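Local atomic coordinates of structural protein ORF273 (Acidianus two-tailed virus, PDB entry 4ART), a protein that is a structural protein of an archaeal virus particle, stable to heat and acid, whose precise role is not established. Residues S114-F119 / S164-L169; P172-Q177 / N192-I197; Y218-D223 / D230-I235; Q202-L205 / T209-E212; Y60-R63 / I67-A70. All coordinates share one frame; numbering follows the deposited sequence.

Interaction 1. Residues S114-F119 / S164-L169; sequences SDILKF and SLARAL. With SO4 (sulfate ion), chain E.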
# COMPACT_ATOMS: atom_id res chain seq x y z
N SER A 114 7.56 1.59 -9.18
CA SER A 114 6.94 1.98 -10.44
C SER A 114 7.27 3.43 -10.77
O SER A 114 7.67 3.72 -11.89
CB SER A 114 5.43 1.77 -10.39
OG SER A 114 5.08 0.41 -10.20
N ASP A 115 7.07 4.32 -9.81
CA ASP A 115 7.34 5.75 -9.97
C ASP A 115 8.80 6.06 -10.25
O ASP A 115 9.07 6.76 -11.23
CB ASP A 115 6.86 6.54 -8.73
CG ASP A 115 5.36 6.84 -8.73
OD1 ASP A 115 4.74 6.76 -9.78
OD2 ASP A 115 4.82 7.16 -7.66
N ILE A 116 9.74 5.54 -9.46
CA ILE A 116 11.20 5.80 -9.66
C ILE A 116 11.69 5.28 -10.99
O ILE A 116 12.46 5.96 -11.67
CB ILE A 116 12.09 5.29 -8.49
CG1 ILE A 116 11.53 5.65 -7.17
CG2 ILE A 116 13.60 5.65 -8.60
CD1 ILE A 116 11.25 4.45 -6.58
N LEU A 117 11.26 4.07 -11.36
CA LEU A 117 11.62 3.49 -12.64
C LEU A 117 11.07 4.37 -13.78
O LEU A 117 11.83 4.69 -14.69
CB LEU A 117 11.03 2.07 -12.75
CG LEU A 117 11.41 1.33 -14.03
CD1 LEU A 117 12.92 1.14 -14.13
CD2 LEU A 117 10.66 0.01 -14.14
N LYS A 118 9.78 4.77 -13.71
CA LYS A 118 9.15 5.64 -14.71
C LYS A 118 9.92 6.96 -14.81
O LYS A 118 10.30 7.37 -15.90
CB LYS A 118 7.67 5.90 -14.34
CG LYS A 118 6.97 6.96 -15.19
CD LYS A 118 5.50 7.12 -14.83
CE LYS A 118 5.21 8.02 -13.67
NZ LYS A 118 3.80 7.89 -13.22
N PHE A 119 10.16 7.60 -13.67
CA PHE A 119 10.88 8.87 -13.57
C PHE A 119 12.31 8.75 -14.12
O PHE A 119 12.71 9.61 -14.89
CB PHE A 119 10.86 9.40 -12.12
CG PHE A 119 9.48 9.69 -11.51
CD1 PHE A 119 8.39 9.97 -12.32
CD2 PHE A 119 9.30 9.75 -10.13
CE1 PHE A 119 7.13 10.29 -11.76
CE2 PHE A 119 8.03 10.06 -9.57
CZ PHE A 119 6.96 10.32 -10.39
N SER A 164 19.81 9.63 -7.62
CA SER A 164 20.53 8.99 -6.51
C SER A 164 19.80 7.75 -6.09
O SER A 164 20.42 6.70 -5.95
CB SER A 164 20.64 9.95 -5.33
OG SER A 164 21.86 10.66 -5.44
N LEU A 165 18.48 7.85 -5.95
CA LEU A 165 17.63 6.73 -5.61
C LEU A 165 17.68 5.64 -6.68
O LEU A 165 17.84 4.46 -6.34
CB LEU A 165 16.19 7.23 -5.41
CG LEU A 165 15.27 6.30 -4.69
CD1 LEU A 165 15.91 5.75 -3.40
CD2 LEU A 165 14.00 7.00 -4.34
N ALA A 166 17.57 6.02 -7.97
CA ALA A 166 17.60 5.06 -9.09
C ALA A 166 18.93 4.29 -9.10
O ALA A 166 18.91 3.07 -9.30
CB ALA A 166 17.38 5.79 -10.43
N ARG A 167 20.07 4.99 -8.86
CA ARG A 167 21.40 4.40 -8.81
C ARG A 167 21.51 3.38 -7.68
O ARG A 167 22.04 2.32 -7.91
CB ARG A 167 22.48 5.48 -8.65
CG ARG A 167 22.85 6.16 -9.95
CD ARG A 167 24.13 6.96 -9.84
NE ARG A 167 23.99 8.12 -8.95
CZ ARG A 167 23.55 9.31 -9.35
NH1 ARG A 167 23.17 9.50 -10.61
NH2 ARG A 167 23.47 10.32 -8.49
N ALA A 168 21.01 3.70 -6.47
CA ALA A 168 21.05 2.80 -5.31
C ALA A 168 20.19 1.56 -5.55
O ALA A 168 20.46 0.51 -4.97
CB ALA A 168 20.58 3.53 -4.06
N LEU A 169 19.14 1.69 -6.37
CA LEU A 169 18.23 0.61 -6.73
C LEU A 169 18.79 -0.20 -7.90
O LEU A 169 18.17 -1.19 -8.30
CB LEU A 169 16.82 1.17 -7.06
CG LEU A 169 15.96 1.55 -5.87
CD1 LEU A 169 14.76 2.39 -6.30
CD2 LEU A 169 15.53 0.28 -5.08
S SO4 E . 3.84 0.42 -6.46
O1 SO4 E . 5.23 0.52 -6.87
O2 SO4 E . 3.40 1.56 -5.66
O3 SO4 E . 3.01 0.33 -7.66
O4 SO4 E . 3.66 -0.78 -5.63
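Ile116 reaches from helix 113-123 to helix 162-168 and the residue just after it, and divides its side chain among three partners. Its CG1 lies 4.0 Å from Leu165 CD2, and the two side chains cross at about a right angle, as do Ile116 and Leu169, where the methyls Ile116 CD1 and Leu169 CD1 stand 4.1 Å apart. The gamma methyl takes the third direction: with CG2 anti to the backbone N, it settles over the start of Ala166, 4.0 Å from Ala166 N. A beta-branched residue suits this place because both arms are used, while the small Ala166 lets the backbones approach to 6.5 Å between Ile116 CA and Ala166 CA. This is helix-to-helix packing in the buried part of the fold, and Pro111 covers both Ile116 and Leu165, while Ile171 of the next helix also touches Ile116. No hydrogen bond joins the two segments. At the beginning of helix 113-123, the backbone N of Ser114 points at a sulfate ion, probably taken from the crystallisation liquor, in a weak bond of 3.5 Å to its O1. Ser112 OG holds the same ion, and Ser114 OG is hydrogen-bonded to Glu195.

Interaction 2. Residues P172-Q177 / N192-I197; sequences PQIVEQ and NDIERI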
# COMPACT_ATOMS: atom_id res chain seq x y z
N PRO A 172 19.88 2.04 -13.35
CA PRO A 172 20.62 2.29 -14.61
C PRO A 172 21.26 1.06 -15.23
O PRO A 172 21.16 0.89 -16.45
CB PRO A 172 21.66 3.34 -14.20
CG PRO A 172 21.04 4.03 -13.04
CD PRO A 172 20.40 2.91 -12.28
N GLN A 173 21.90 0.20 -14.39
CA GLN A 173 22.55 -1.06 -14.82
C GLN A 173 21.54 -2.05 -15.39
O GLN A 173 21.84 -2.69 -16.39
CB GLN A 173 23.30 -1.73 -13.64
CG GLN A 173 24.38 -0.88 -13.03
CD GLN A 173 23.93 -0.15 -11.79
OE1 GLN A 173 22.93 0.60 -11.79
NE2 GLN A 173 24.75 -0.23 -10.74
N ILE A 174 20.37 -2.19 -14.73
CA ILE A 174 19.30 -3.12 -15.17
C ILE A 174 18.66 -2.66 -16.50
O ILE A 174 18.41 -3.50 -17.36
CB ILE A 174 18.27 -3.45 -14.04
CG1 ILE A 174 18.99 -4.03 -12.79
CG2 ILE A 174 17.17 -4.39 -14.54
CD1 ILE A 174 18.16 -4.06 -11.42
N VAL A 175 18.44 -1.32 -16.66
CA VAL A 175 17.89 -0.67 -17.86
C VAL A 175 18.90 -0.86 -18.98
O VAL A 175 18.50 -1.21 -20.08
CB VAL A 175 17.52 0.83 -17.63
CG1 VAL A 175 17.27 1.57 -18.93
CG2 VAL A 175 16.29 0.96 -16.73
N GLU A 176 20.22 -0.69 -18.71
CA GLU A 176 21.28 -0.86 -19.71
C GLU A 176 21.38 -2.30 -20.19
O GLU A 176 21.40 -2.53 -21.40
CB GLU A 176 22.63 -0.36 -19.19
CG GLU A 176 23.58 0.05 -20.30
CD GLU A 176 24.77 0.89 -19.86
OE1 GLU A 176 24.62 1.69 -18.91
OE2 GLU A 176 25.84 0.79 -20.51
N GLN A 177 21.36 -3.26 -19.26
CA GLN A 177 21.42 -4.69 -19.57
C GLN A 177 20.21 -5.13 -20.42
O GLN A 177 20.37 -5.88 -21.38
CB GLN A 177 21.49 -5.50 -18.27
CG GLN A 177 21.87 -6.97 -18.47
CD GLN A 177 23.33 -7.15 -18.87
OE1 GLN A 177 24.20 -6.29 -18.63
NE2 GLN A 177 23.62 -8.28 -19.50
N ASN A 192 7.50 -3.74 -17.31
CA ASN A 192 7.18 -4.78 -16.34
C ASN A 192 8.34 -5.73 -16.06
O ASN A 192 8.59 -6.06 -14.90
CB ASN A 192 5.89 -5.52 -16.73
CG ASN A 192 4.65 -4.66 -16.63
OD1 ASN A 192 4.59 -3.68 -15.86
ND2 ASN A 192 3.64 -5.01 -17.40
N ASP A 193 9.05 -6.16 -17.13
CA ASP A 193 10.22 -7.05 -17.04
C ASP A 193 11.31 -6.40 -16.22
O ASP A 193 11.88 -7.07 -15.36
CB ASP A 193 10.78 -7.43 -18.44
CG ASP A 193 9.88 -8.33 -19.26
OD1 ASP A 193 9.13 -9.12 -18.65
OD2 ASP A 193 9.96 -8.26 -20.51
N ILE A 194 11.57 -5.09 -16.44
CA ILE A 194 12.57 -4.35 -15.68
C ILE A 194 12.12 -4.22 -14.22
O ILE A 194 12.90 -4.52 -13.31
CB ILE A 194 12.95 -2.98 -16.32
CG1 ILE A 194 13.56 -3.19 -17.72
CG2 ILE A 194 13.91 -2.15 -15.41
CD1 ILE A 194 13.47 -1.95 -18.56
N GLU A 195 10.87 -3.80 -14.01
CA GLU A 195 10.28 -3.64 -12.69
C GLU A 195 10.43 -4.91 -11.82
O GLU A 195 10.82 -4.83 -10.65
CB GLU A 195 8.81 -3.19 -12.83
CG GLU A 195 8.17 -3.01 -11.48
CD GLU A 195 7.24 -1.84 -11.30
OE1 GLU A 195 6.21 -1.77 -12.01
OE2 GLU A 195 7.36 -1.21 -10.24
N ARG A 196 10.13 -6.08 -12.40
CA ARG A 196 10.23 -7.38 -11.74
C ARG A 196 11.66 -7.67 -11.22
O ARG A 196 11.82 -8.12 -10.08
CB ARG A 196 9.75 -8.49 -12.71
CG ARG A 196 9.74 -9.90 -12.11
CD ARG A 196 9.69 -10.97 -13.19
NE ARG A 196 11.04 -11.33 -13.63
CZ ARG A 196 11.61 -10.95 -14.78
NH1 ARG A 196 10.93 -10.22 -15.66
NH2 ARG A 196 12.86 -11.31 -15.07
N ILE A 197 12.69 -7.44 -12.06
CA ILE A 197 14.10 -7.62 -11.69
C ILE A 197 14.51 -6.70 -10.51
O ILE A 197 15.14 -7.17 -9.56
CB ILE A 197 15.06 -7.39 -12.90
CG1 ILE A 197 14.73 -8.40 -14.05
CG2 ILE A 197 16.55 -7.49 -12.47
CD1 ILE A 197 15.52 -8.15 -15.42
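Helices 171-179 and 188-201, which face each other across a short connection containing strand 185-186, pack here with their N-to-C directions 139° apart, so they run roughly antiparallel, and the axes of the short segments approach to 10.2 Å. Ile174 and Ile197 form the middle of the contact. Their side chains slide past each other in opposite directions, and the gamma methyls meet, Ile174 CG2 lying 3.8 Å from Ile197 CG2. The longer arm of Ile174 adds to this, its CD1 coming to 3.9 Å from Ile197 CG2. One turn earlier on helix 188-201, Ile194 offers its own gamma methyl to two neighbours: Ile194 CG2 is 4.0 Å from Ile174 CG2 and 4.1 Å from Val175 CG2. All three isoleucines hold CG1 beside the backbone N (chi1 of Ile174 -56°), which leaves CG2 anti to it and turns this short branch toward the opposing helix. Beta-branched residues therefore suit the interface, since they place methyl groups close to the backbone and fill the space between two helices without long flexible chains.

Helix 113-123 closes one side, with Leu117 on Ile194 and Leu121 on Val175. The polar residues serve other partners: Glu195, directed away from helix 171-179, makes a weak, long ion pair with Arg215 of the second subunit, and Arg196 forms a salt bridge with Glu201. Because no hydrogen bond or salt bridge links the two segments, their association rests on the close fit of branched aliphatic groups and on the burial of their surface from water.

Interaction 3. Residues Y218-D223 / D230-I235; sequences YHYYVD and DDALKI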
# COMPACT_ATOMS: atom_id res chain seq x y z
N TYR A 218 8.19 -3.52 8.09
CA TYR A 218 6.77 -3.27 8.30
C TYR A 218 6.25 -4.27 9.35
O TYR A 218 5.45 -3.91 10.22
CB TYR A 218 6.00 -3.39 6.95
CG TYR A 218 4.52 -3.08 7.06
CD1 TYR A 218 3.61 -4.06 7.44
CD2 TYR A 218 4.04 -1.80 6.81
CE1 TYR A 218 2.25 -3.77 7.57
CE2 TYR A 218 2.67 -1.50 6.91
CZ TYR A 218 1.79 -2.49 7.30
OH TYR A 218 0.45 -2.19 7.43
N HIS A 219 6.71 -5.54 9.25
CA HIS A 219 6.34 -6.61 10.17
C HIS A 219 6.83 -6.29 11.58
O HIS A 219 6.10 -6.49 12.55
CB HIS A 219 6.86 -7.96 9.67
CG HIS A 219 6.19 -8.47 8.43
ND1 HIS A 219 4.86 -8.14 8.13
CD2 HIS A 219 6.66 -9.28 7.46
CE1 HIS A 219 4.58 -8.76 6.99
NE2 HIS A 219 5.62 -9.47 6.55
N TYR A 220 8.04 -5.74 11.70
CA TYR A 220 8.61 -5.34 12.98
C TYR A 220 7.96 -4.04 13.54
O TYR A 220 7.57 -4.01 14.69
CB TYR A 220 10.18 -5.21 12.85
CG TYR A 220 10.86 -4.72 14.11
CD1 TYR A 220 10.68 -5.38 15.32
CD2 TYR A 220 11.69 -3.61 14.09
CE1 TYR A 220 11.29 -4.91 16.49
CE2 TYR A 220 12.29 -3.12 15.25
CZ TYR A 220 12.09 -3.78 16.45
OH TYR A 220 12.73 -3.33 17.58
N TYR A 221 7.82 -2.99 12.75
CA TYR A 221 7.33 -1.73 13.30
C TYR A 221 5.87 -1.52 13.30
O TYR A 221 5.35 -0.92 14.24
CB TYR A 221 7.96 -0.55 12.57
CG TYR A 221 9.43 -0.39 12.85
CD1 TYR A 221 9.89 0.05 14.09
CD2 TYR A 221 10.37 -0.62 11.84
CE1 TYR A 221 11.25 0.24 14.33
CE2 TYR A 221 11.74 -0.43 12.07
CZ TYR A 221 12.17 0.00 13.32
OH TYR A 221 13.52 0.20 13.56
N VAL A 222 5.20 -1.93 12.22
CA VAL A 222 3.77 -1.70 12.06
C VAL A 222 2.93 -2.88 12.56
O VAL A 222 1.91 -2.68 13.23
CB VAL A 222 3.42 -1.22 10.61
CG1 VAL A 222 1.93 -0.91 10.46
CG2 VAL A 222 4.25 0.01 10.23
N ASP A 223 3.38 -4.13 12.27
CA ASP A 223 2.68 -5.31 12.79
C ASP A 223 3.11 -5.60 14.23
O ASP A 223 2.53 -6.49 14.86
CB ASP A 223 2.82 -6.55 11.88
CG ASP A 223 2.12 -6.39 10.54
OD1 ASP A 223 0.94 -5.97 10.52
OD2 ASP A 223 2.75 -6.71 9.50
N ASP A 230 15.83 -8.50 14.46
CA ASP A 230 17.16 -8.77 13.92
C ASP A 230 17.25 -8.49 12.43
O ASP A 230 18.16 -7.78 12.03
CB ASP A 230 17.62 -10.19 14.23
CG ASP A 230 18.06 -10.41 15.66
OD1 ASP A 230 18.06 -9.43 16.45
OD2 ASP A 230 18.44 -11.55 15.99
N ASP A 231 16.30 -9.00 11.63
CA ASP A 231 16.28 -8.77 10.19
C ASP A 231 16.01 -7.31 9.82
O ASP A 231 16.66 -6.82 8.92
CB ASP A 231 15.33 -9.72 9.48
CG ASP A 231 15.63 -11.19 9.70
OD1 ASP A 231 16.79 -11.52 9.98
OD2 ASP A 231 14.70 -12.01 9.52
N ALA A 232 15.08 -6.63 10.51
CA ALA A 232 14.74 -5.22 10.26
C ALA A 232 15.94 -4.32 10.49
O ALA A 232 16.17 -3.40 9.71
CB ALA A 232 13.60 -4.79 11.16
N LEU A 233 16.69 -4.57 11.58
CA LEU A 233 17.88 -3.79 11.92
C LEU A 233 18.98 -4.01 10.88
O LEU A 233 19.64 -3.05 10.49
CB LEU A 233 18.35 -4.16 13.33
CG LEU A 233 17.66 -3.51 14.54
CD1 LEU A 233 16.17 -3.29 14.43
CD2 LEU A 233 18.04 -4.22 15.82
N LYS A 234 19.15 -5.27 10.39
CA LYS A 234 20.10 -5.60 9.32
C LYS A 234 19.78 -4.80 8.05
O LYS A 234 20.66 -4.18 7.47
CB LYS A 234 20.11 -7.12 9.02
CG LYS A 234 21.35 -7.82 9.56
CD LYS A 234 21.31 -9.33 9.42
CE LYS A 234 22.49 -9.96 10.13
NZ LYS A 234 22.81 -11.33 9.63
N ILE A 235 18.49 -4.77 7.67
CA ILE A 235 18.02 -4.03 6.50
C ILE A 235 18.22 -2.53 6.71
O ILE A 235 18.69 -1.86 5.79
CB ILE A 235 16.56 -4.40 6.17
CG1 ILE A 235 16.44 -5.89 5.76
CG2 ILE A 235 16.01 -3.46 5.06
CD1 ILE A 235 15.03 -6.49 5.70
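Apolar packing joins the two segments, and Tyr220 carries most of it. The methyl of Ala232 lies against the base of this tyrosine, with Ala232 CB 3.7 Å from Tyr220 CD2 and 3.8 Å from Tyr220 CB. Farther along the same side of the ring, Tyr220 CE2 meets Leu233 CD1 at 4.0 Å. Both methyls approach the ring obliquely. Tyr220 has CG anti to the backbone N (chi1 177°), which carries the ring out toward helix 229-242, and the small alanine allows Tyr220 CA and Ala232 CA to come within 6.7 Å.

The aromatic contacts are of a second kind. Tyr220 CD2 sits over the centre of the Tyr221 ring, 3.6 Å above its plane, and Tyr221 OH lies at the edge of the Tyr220 ring, in its plane. Tyr221 in turn leans on Phe104 and Tyr108 of helix 99-108. Together these residues pack the end of helix 210-221 against the start of helix 229-242, two helices consecutive in the chain that run in roughly opposed directions and whose connecting loop contributes Asn226 and Phe228 to the surroundings of Tyr220.

The side-chain hydrogen bond here lies within 218-223. His219 ND1 donates to Asp223 OD2 at 2.9 Å, the N-H...O angle being 166°; the acceptor lies in the imidazole plane, 5° out of it, and is met nearly along its C-O axis. His219 suits this place because its second nitrogen, NE2, is hydrogen-bonded to Glu195 of the second subunit, so both ring nitrogens are engaged and the plane is fixed. The two acidic partners would probably stabilise a positively charged imidazole.

Interaction 4. Residues Q202-L205 / T209-E212; sequences QPIL and TYDE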
# COMPACT_ATOMS: atom_id res chain seq x y z
N GLN A 202 16.68 -9.07 -7.72
CA GLN A 202 18.01 -8.73 -7.23
C GLN A 202 18.09 -8.61 -5.70
O GLN A 202 17.24 -7.93 -5.12
CB GLN A 202 18.54 -7.44 -7.88
CG GLN A 202 17.76 -6.19 -7.43
CD GLN A 202 18.32 -4.86 -7.84
OE1 GLN A 202 19.49 -4.72 -8.19
NE2 GLN A 202 17.50 -3.83 -7.69
N PRO A 203 19.12 -9.18 -5.02
CA PRO A 203 19.27 -8.86 -3.59
C PRO A 203 19.82 -7.43 -3.53
O PRO A 203 20.91 -7.14 -4.04
CB PRO A 203 20.25 -9.91 -3.06
CG PRO A 203 21.00 -10.42 -4.27
CD PRO A 203 20.26 -9.98 -5.53
N ILE A 204 19.04 -6.54 -2.97
CA ILE A 204 19.42 -5.15 -2.90
C ILE A 204 19.85 -4.71 -1.49
O ILE A 204 20.76 -3.89 -1.40
CB ILE A 204 18.36 -4.23 -3.60
CG1 ILE A 204 18.91 -2.83 -3.92
CG2 ILE A 204 17.01 -4.16 -2.82
CD1 ILE A 204 19.81 -2.76 -5.16
N LEU A 205 19.24 -5.23 -0.41
CA LEU A 205 19.55 -4.78 0.96
C LEU A 205 19.71 -5.95 1.90
O LEU A 205 18.75 -6.69 2.09
CB LEU A 205 18.44 -3.82 1.48
CG LEU A 205 18.40 -2.41 0.86
CD1 LEU A 205 17.07 -1.74 1.08
CD2 LEU A 205 19.59 -1.54 1.33
N THR A 209 15.60 -9.12 -1.45
CA THR A 209 15.03 -8.45 -2.61
C THR A 209 14.35 -7.21 -2.01
O THR A 209 14.10 -7.17 -0.80
CB THR A 209 14.01 -9.30 -3.31
OG1 THR A 209 12.92 -9.59 -2.43
CG2 THR A 209 14.58 -10.55 -3.91
N TYR A 210 14.04 -6.21 -2.85
CA TYR A 210 13.41 -4.95 -2.43
C TYR A 210 12.06 -5.17 -1.74
O TYR A 210 11.75 -4.50 -0.76
CB TYR A 210 13.24 -4.03 -3.64
CG TYR A 210 12.74 -2.65 -3.28
CD1 TYR A 210 13.61 -1.67 -2.81
CD2 TYR A 210 11.39 -2.32 -3.40
CE1 TYR A 210 13.15 -0.40 -2.46
CE2 TYR A 210 10.91 -1.07 -3.02
CZ TYR A 210 11.80 -0.10 -2.58
OH TYR A 210 11.32 1.13 -2.26
N ASP A 211 11.23 -6.06 -2.31
CA ASP A 211 9.90 -6.31 -1.74
C ASP A 211 9.97 -6.91 -0.34
O ASP A 211 9.19 -6.54 0.52
CB ASP A 211 9.02 -7.11 -2.73
CG ASP A 211 8.51 -6.28 -3.92
OD1 ASP A 211 8.85 -5.09 -4.00
OD2 ASP A 211 7.78 -6.85 -4.79
N GLU A 212 10.95 -7.80 -0.09
CA GLU A 212 11.18 -8.34 1.27
C GLU A 212 11.67 -7.22 2.19
O GLU A 212 11.30 -7.18 3.36
CB GLU A 212 12.30 -9.37 1.23
CG GLU A 212 11.89 -10.65 0.56
CD GLU A 212 13.06 -11.59 0.42
OE1 GLU A 212 13.93 -11.34 -0.44
OE2 GLU A 212 13.13 -12.53 1.24
O HOH W 1 14.96 -6.80 -5.61
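Water-mediated and CH...O contacts link Gln202 to the beginning of the next helix. One water donates to Gln202 O at 2.6 Å and accepts from Tyr210 N at 3.0 Å, so it bridges a loop carbonyl and an amide in the first turn of helix 210-221. The same carbonyl receives a CA-H...O contact from Thr209, with Thr209 CA 3.4 Å from Gln202 O and an angle of 170° at the hydrogen.

The apolar part belongs to Ile204. Its gamma methyl, held between the backbone N and the carbonyl carbon, projects at the helix start, where Ile204 CG2 is 3.6 Å from Tyr210 N and 3.9 Å from Tyr210 CB. This methyl comes to the edge of the Tyr210 ring, near its plane, while the longer branch of Ile204 leads away from the helix.

A side-chain hydrogen bond at the helix start is the third kind. Thr209 occupies the N-cap position, and its backbone N donates to Glu212 OE1 at 3.0 Å, on the anti side of the oxygen and 30° out of the carboxylate plane. A glutamate three residues further on suits this role, because its carboxylate can fold back onto the amide of the N-cap residue. Thr209 OG1 is hydrogen-bonded to Glu200 of the second subunit, while Glu212 OE2 accepts from Asn192 of that subunit.

Ile204 and Leu205 both face Tyr208 in a classic beta bulge, within the loop between helices 188-201 and 210-221. Leu205 packs on Ala238 and Tyr239 of helix 229-242, and Gln202 NE2 bonds to Leu169 O just after helix 162-168.

Interaction 5. Residues Y60-R63 / I67-A70; sequences YILR and IYPA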
# COMPACT_ATOMS: atom_id res chain seq x y z
N TYR A 60 2.41 18.38 -8.11
CA TYR A 60 3.63 18.66 -8.85
C TYR A 60 4.16 20.02 -8.39
O TYR A 60 3.38 20.95 -8.15
CB TYR A 60 3.39 18.73 -10.36
CG TYR A 60 2.87 17.46 -11.00
CD1 TYR A 60 3.52 16.24 -10.81
CD2 TYR A 60 1.82 17.50 -11.92
CE1 TYR A 60 3.08 15.08 -11.46
CE2 TYR A 60 1.39 16.35 -12.57
CZ TYR A 60 2.00 15.14 -12.33
OH TYR A 60 1.55 14.01 -12.97
N ILE A 61 5.47 20.14 -8.28
CA ILE A 61 6.12 21.41 -8.00
C ILE A 61 6.86 21.73 -9.28
O ILE A 61 7.60 20.89 -9.81
CB ILE A 61 7.03 21.47 -6.73
CG1 ILE A 61 6.26 21.02 -5.47
CG2 ILE A 61 7.60 22.89 -6.53
CD1 ILE A 61 7.09 20.91 -4.18
N LEU A 62 6.58 22.93 -9.80
CA LEU A 62 7.18 23.41 -11.03
C LEU A 62 8.52 24.03 -10.74
O LEU A 62 8.87 24.27 -9.57
CB LEU A 62 6.23 24.37 -11.79
CG LEU A 62 4.95 23.76 -12.39
CD1 LEU A 62 4.33 24.68 -13.42
CD2 LEU A 62 5.07 22.29 -12.79
N ARG A 63 9.31 24.23 -11.79
CA ARG A 63 10.67 24.73 -11.69
C ARG A 63 10.67 26.18 -11.09
O ARG A 63 11.63 26.56 -10.44
CB ARG A 63 11.33 24.61 -13.09
CG ARG A 63 12.85 24.72 -13.15
CD ARG A 63 13.63 23.56 -12.57
NE ARG A 63 15.06 23.88 -12.44
CZ ARG A 63 15.60 24.58 -11.44
NH1 ARG A 63 14.83 25.04 -10.45
NH2 ARG A 63 16.90 24.83 -11.42
N ILE A 67 3.05 25.13 -6.88
CA ILE A 67 2.56 23.80 -6.53
C ILE A 67 1.11 23.59 -7.03
O ILE A 67 0.26 24.45 -6.82
CB ILE A 67 2.77 23.45 -5.02
CG1 ILE A 67 2.49 21.94 -4.72
CG2 ILE A 67 2.00 24.41 -4.10
CD1 ILE A 67 3.07 21.38 -3.38
N TYR A 68 0.85 22.47 -7.71
CA TYR A 68 -0.49 22.16 -8.21
C TYR A 68 -0.89 20.72 -7.92
O TYR A 68 -0.04 19.84 -8.08
CB TYR A 68 -0.57 22.35 -9.73
CG TYR A 68 -0.23 23.72 -10.23
CD1 TYR A 68 -1.22 24.70 -10.35
CD2 TYR A 68 1.04 24.02 -10.69
CE1 TYR A 68 -0.92 25.96 -10.85
CE2 TYR A 68 1.35 25.28 -11.20
CZ TYR A 68 0.36 26.24 -11.28
OH TYR A 68 0.64 27.50 -11.76
N PRO A 69 -2.19 20.43 -7.62
CA PRO A 69 -2.63 19.02 -7.51
C PRO A 69 -2.38 18.33 -8.85
O PRO A 69 -2.68 18.91 -9.89
CB PRO A 69 -4.13 19.16 -7.22
CG PRO A 69 -4.27 20.53 -6.61
CD PRO A 69 -3.33 21.35 -7.42
N ALA A 70 -1.70 17.17 -8.84
CA ALA A 70 -1.28 16.42 -10.03
C ALA A 70 -2.39 16.02 -11.03
O ALA A 70 -2.19 16.08 -12.25
CB ALA A 70 -0.44 15.22 -9.62
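Tyr60 and Tyr68 satisfy each other's backbone groups across the strands: Tyr60 N donates to Tyr68 O at 2.9 Å, and Tyr68 N donates to Tyr60 O at 3.0 Å. Both N-H...O angles are 165°, so the bonds are nearly straight. Tyr60 O also receives a CA-H...O contact from Ile67, with Ile67 CA 3.4 Å away. The phenol oxygen of Tyr60 has its hydrogen-bond partner in Asp74, on the helix that follows.

These bonds define a beta hairpin of strands 58-62 and 67-69, with Tyr60 and Tyr68 as an antiparallel hydrogen-bonded pair and Ile61 and Ile67 as a non-hydrogen-bonded one. Strand 67-69 lies at the outer border of the seven-stranded mixed sheet within this chain. Strand 58-62 has strand 87-96 on its other side, where the backbone of Ile61 is hydrogen-bonded to Tyr88 and Ala89.

The isoleucine pair faces helix 23-44, a suitable place for aliphatic residues; Ile61 CG1 and Ile67 CD1 touch at 3.8 Å, and Ile34 of that helix packs on both residues. On the face carrying the tyrosines, the Ala70 methyl makes a CH-pi contact, Ala70 CB standing 3.7 Å from the centroid of the Tyr60 ring and 15° off its normal. The small alanine lets the ring lie close to the first turn of helix 70-78. Tyr60 CG, anti to its carbonyl carbon (chi1 -61°), places the ring there. Leu62 crosses Tyr68 at about a right angle, and Leu62 CD1 is 3.8 Å from Tyr68 CE2.

Along the chain interaction 5 comes first, and interactions 1, 2, 4 and 3 close after it in that order. Interactions 1, 2 and 4 form a connected helical region, their centres 11 to 14 Å apart: helices 162-168 and 171-179 follow each other from interaction 1 into 2, Leu169 packs on Tyr210 between 1 and 4, and helix 188-201 leads from 2 into the loop of 4. Interaction 3 shares helix 210-221 with interaction 4, the centres 14 Å apart. The hairpin of interaction 5 lies on the border of the large sheet, about 34 Å from interaction 3 between centres and across the chain's centre. Residues of interactions 1 to 4 also meet the second subunit, so this helical side contributes to the dimer.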